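Local coordinates for NAD-dependent deacetylase 2 (Archaeoglobus fulgidus, PDB 1S7G) that removes acetyl groups, at the expense of NAD, from protein lysines including one on the chromatin protein Alba, whose DNA binding it thereby strengthens to repress transcription, at the interface of chains A and B. Sequence-based numbering; all coordinates share one arbitrary frame. Chains: chain A/B, NAD-dependent deacetylase 2.

The interface of chains A and B. Residues chain A 17, 95, 113, 180, 183; chain B 127-130.
The loop B:Leu127 to B:His130 meets chain A at the last turns of helix 171-183, the start of strand 94-99 and the loops of A:His17 and A:Arg113. Here one imidazole, that of B:His130, illustrates how a single protruding side chain can anchor a contact between copies. The loop belongs to the CxxC half of the sirtuin zinc site, in which B:Cys129 is a metal ligand; whether this pairing of copies persists in solution the structure alone does not show.

A:Arg113, extended from CG to NE, lays its guanidinium over one face of the B:His130 ring in a cation-pi contact, the two planes 21° apart. NE lies 3.5 Å from the ring centroid, displaced toward the rim, while CD packs on CB of B:His130 at 3.6 Å. A:Glu180, bent at chi2 (51°), brings carboxylate OE2 to 3.0 Å from B:His130 NE2, from above the ring plane on the A:Arg113 side and too far from that plane to count as a hydrogen bond; this proximity may favour a protonated imidazole, although the adjacent guanidinium would oppose that. A:His183 comes tip to tip, its NE2 3.8 Å from NE2 of B:His130. An alanine in place of B:His130 would probably leave the guanidinium of A:Arg113 without its aromatic partner and open a gap between it and the rings of A:His17 and A:His183.

A:His17 stands edge-to-face with B:His130, their planes 64° apart. Within chain A, CG of A:Lys95 covers one face of the A:His17 ring, whose edge is turned to B:His130 NE2. CE1 of A:His17 lies 3.3 Å from the backbone O of B:Asp128.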
ATOM      1  N   HIS A  17       7.471   8.831   4.539  1.00 37.87           N
ATOM      2  CA  HIS A  17       6.553   7.785   4.115  1.00 33.64           C
ATOM      3  C   HIS A  17       5.118   8.174   4.418  1.00 32.23           C
ATOM      4  O   HIS A  17       4.428   7.502   5.188  1.00 29.20           O
ATOM      5  CB  HIS A  17       6.893   6.482   4.823  1.00 35.28           C
ATOM      6  CG  HIS A  17       6.422   5.265   4.096  1.00 36.32           C
ATOM      7  ND1 HIS A  17       7.282   4.416   3.436  1.00 36.35           N
ATOM      8  CD2 HIS A  17       5.178   4.765   3.907  1.00 38.16           C
ATOM      9  CE1 HIS A  17       6.589   3.442   2.874  1.00 38.31           C
ATOM     10  NE2 HIS A  17       5.310   3.631   3.144  1.00 35.72           N
ATOM     11  N   LYS A  95       4.125   8.150  -0.355  1.00 27.84           N
ATOM     12  CA  LYS A  95       4.431   6.817  -0.852  1.00 27.13           C
ATOM     13  C   LYS A  95       3.206   6.064  -1.341  1.00 27.76           C
ATOM     14  O   LYS A  95       3.328   5.027  -1.993  1.00 29.51           O
ATOM     15  CB  LYS A  95       5.123   5.999   0.244  1.00 27.49           C
ATOM     16  CG  LYS A  95       6.560   6.391   0.493  1.00 29.50           C
ATOM     17  CD  LYS A  95       7.413   6.089  -0.721  1.00 32.48           C
ATOM     18  CE  LYS A  95       8.888   6.283  -0.418  1.00 37.79           C
ATOM     19  NZ  LYS A  95       9.211   7.694  -0.053  1.00 36.97           N
ATOM     20  N   ARG A 113       1.282   5.053  -7.173  1.00 29.99           N
ATOM     21  CA  ARG A 113       0.666   4.088  -6.273  1.00 29.58           C
ATOM     22  C   ARG A 113      -0.675   4.573  -5.758  1.00 27.12           C
ATOM     23  O   ARG A 113      -0.748   5.433  -4.883  1.00 27.09           O
ATOM     24  CB  ARG A 113       1.597   3.778  -5.100  1.00 28.74           C
ATOM     25  CG  ARG A 113       1.059   2.715  -4.147  1.00 32.81           C
ATOM     26  CD  ARG A 113       2.174   2.199  -3.251  1.00 32.86           C
ATOM     27  NE  ARG A 113       1.720   1.240  -2.252  1.00 33.06           N
ATOM     28  CZ  ARG A 113       1.150   0.072  -2.527  1.00 32.69           C
ATOM     29  NH1 ARG A 113       0.784  -0.729  -1.535  1.00 33.05           N
ATOM     30  NH2 ARG A 113       0.937  -0.294  -3.785  1.00 32.82           N
ATOM     31  N   GLU A 180      -0.798   0.126   4.972  1.00 24.06           N
ATOM     32  CA  GLU A 180      -0.283   1.449   4.676  1.00 24.07           C
ATOM     33  C   GLU A 180      -0.550   2.413   5.841  1.00 23.33           C
ATOM     34  O   GLU A 180       0.330   3.166   6.246  1.00 23.05           O
ATOM     35  CB  GLU A 180      -0.937   1.959   3.390  1.00 25.86           C
ATOM     36  CG  GLU A 180      -0.263   3.132   2.781  1.00 31.35           C
ATOM     37  CD  GLU A 180       1.224   2.896   2.604  1.00 35.47           C
ATOM     38  OE1 GLU A 180       2.011   3.550   3.321  1.00 38.50           O
ATOM     39  OE2 GLU A 180       1.600   2.053   1.763  1.00 34.58           O
ATOM     40  N   HIS A 183       1.911   1.716   8.947  1.00 30.11           N
ATOM     41  CA  HIS A 183       3.339   1.989   8.949  1.00 29.77           C
ATOM     42  C   HIS A 183       3.735   3.339   8.361  1.00 28.50           C
ATOM     43  O   HIS A 183       4.915   3.618   8.208  1.00 28.01           O
ATOM     44  CB  HIS A 183       4.100   0.848   8.249  1.00 30.58           C
ATOM     45  CG  HIS A 183       3.943   0.826   6.760  1.00 31.62           C
ATOM     46  ND1 HIS A 183       3.647  -0.326   6.064  1.00 31.94           N
ATOM     47  CD2 HIS A 183       4.092   1.799   5.830  1.00 29.52           C
ATOM     48  CE1 HIS A 183       3.623  -0.062   4.770  1.00 33.13           C
ATOM     49  NE2 HIS A 183       3.892   1.220   4.601  1.00 30.00           N
TER
ATOM     50  N   LEU B 127       7.749  -4.624  -0.082  1.00 27.70           N
ATOM     51  CA  LEU B 127       6.878  -4.253   1.028  1.00 29.13           C
ATOM     52  C   LEU B 127       7.336  -3.001   1.770  1.00 30.98           C
ATOM     53  O   LEU B 127       6.578  -2.420   2.548  1.00 31.92           O
ATOM     54  CB  LEU B 127       6.780  -5.408   2.021  1.00 27.58           C
ATOM     55  CG  LEU B 127       6.225  -6.730   1.487  1.00 28.12           C
ATOM     56  CD1 LEU B 127       6.183  -7.751   2.613  1.00 27.64           C
ATOM     57  CD2 LEU B 127       4.835  -6.517   0.924  1.00 25.92           C
ATOM     58  N   ASP B 128       8.575  -2.583   1.537  1.00 32.52           N
ATOM     59  CA  ASP B 128       9.098  -1.410   2.220  1.00 33.99           C
ATOM     60  C   ASP B 128       8.902  -0.115   1.452  1.00 32.94           C
ATOM     61  O   ASP B 128       8.388   0.846   2.014  1.00 34.15           O
ATOM     62  CB  ASP B 128      10.583  -1.596   2.549  1.00 37.77           C
ATOM     63  CG  ASP B 128      10.809  -2.589   3.676  1.00 42.17           C
ATOM     64  OD1 ASP B 128      10.244  -2.381   4.773  1.00 45.60           O
ATOM     65  OD2 ASP B 128      11.551  -3.573   3.474  1.00 44.50           O
ATOM     66  N   CYS B 129       9.295  -0.087   0.179  1.00 31.39           N
ATOM     67  CA  CYS B 129       9.162   1.133  -0.621  1.00 30.61           C
ATOM     68  C   CYS B 129       8.093   1.042  -1.711  1.00 28.94           C
ATOM     69  O   CYS B 129       7.841   2.012  -2.424  1.00 27.13           O
ATOM     70  CB  CYS B 129      10.501   1.492  -1.260  1.00 29.57           C
ATOM     71  SG  CYS B 129      10.800   0.622  -2.797  1.00 30.70           S
ATOM     72  N   HIS B 130       7.487  -0.133  -1.839  1.00 30.39           N
ATOM     73  CA  HIS B 130       6.425  -0.388  -2.814  1.00 30.65           C
ATOM     74  C   HIS B 130       6.794  -0.441  -4.287  1.00 29.81           C
ATOM     75  O   HIS B 130       5.923  -0.335  -5.145  1.00 31.14           O
ATOM     76  CB  HIS B 130       5.289   0.612  -2.614  1.00 28.39           C
ATOM     77  CG  HIS B 130       4.782   0.637  -1.212  1.00 28.74           C
ATOM     78  ND1 HIS B 130       4.309  -0.492  -0.580  1.00 27.15           N
ATOM     79  CD2 HIS B 130       4.757   1.627  -0.291  1.00 25.49           C
ATOM     80  CE1 HIS B 130       4.019  -0.199   0.674  1.00 27.94           C
ATOM     81  NE2 HIS B 130       4.282   1.079   0.873  1.00 27.47           N
TER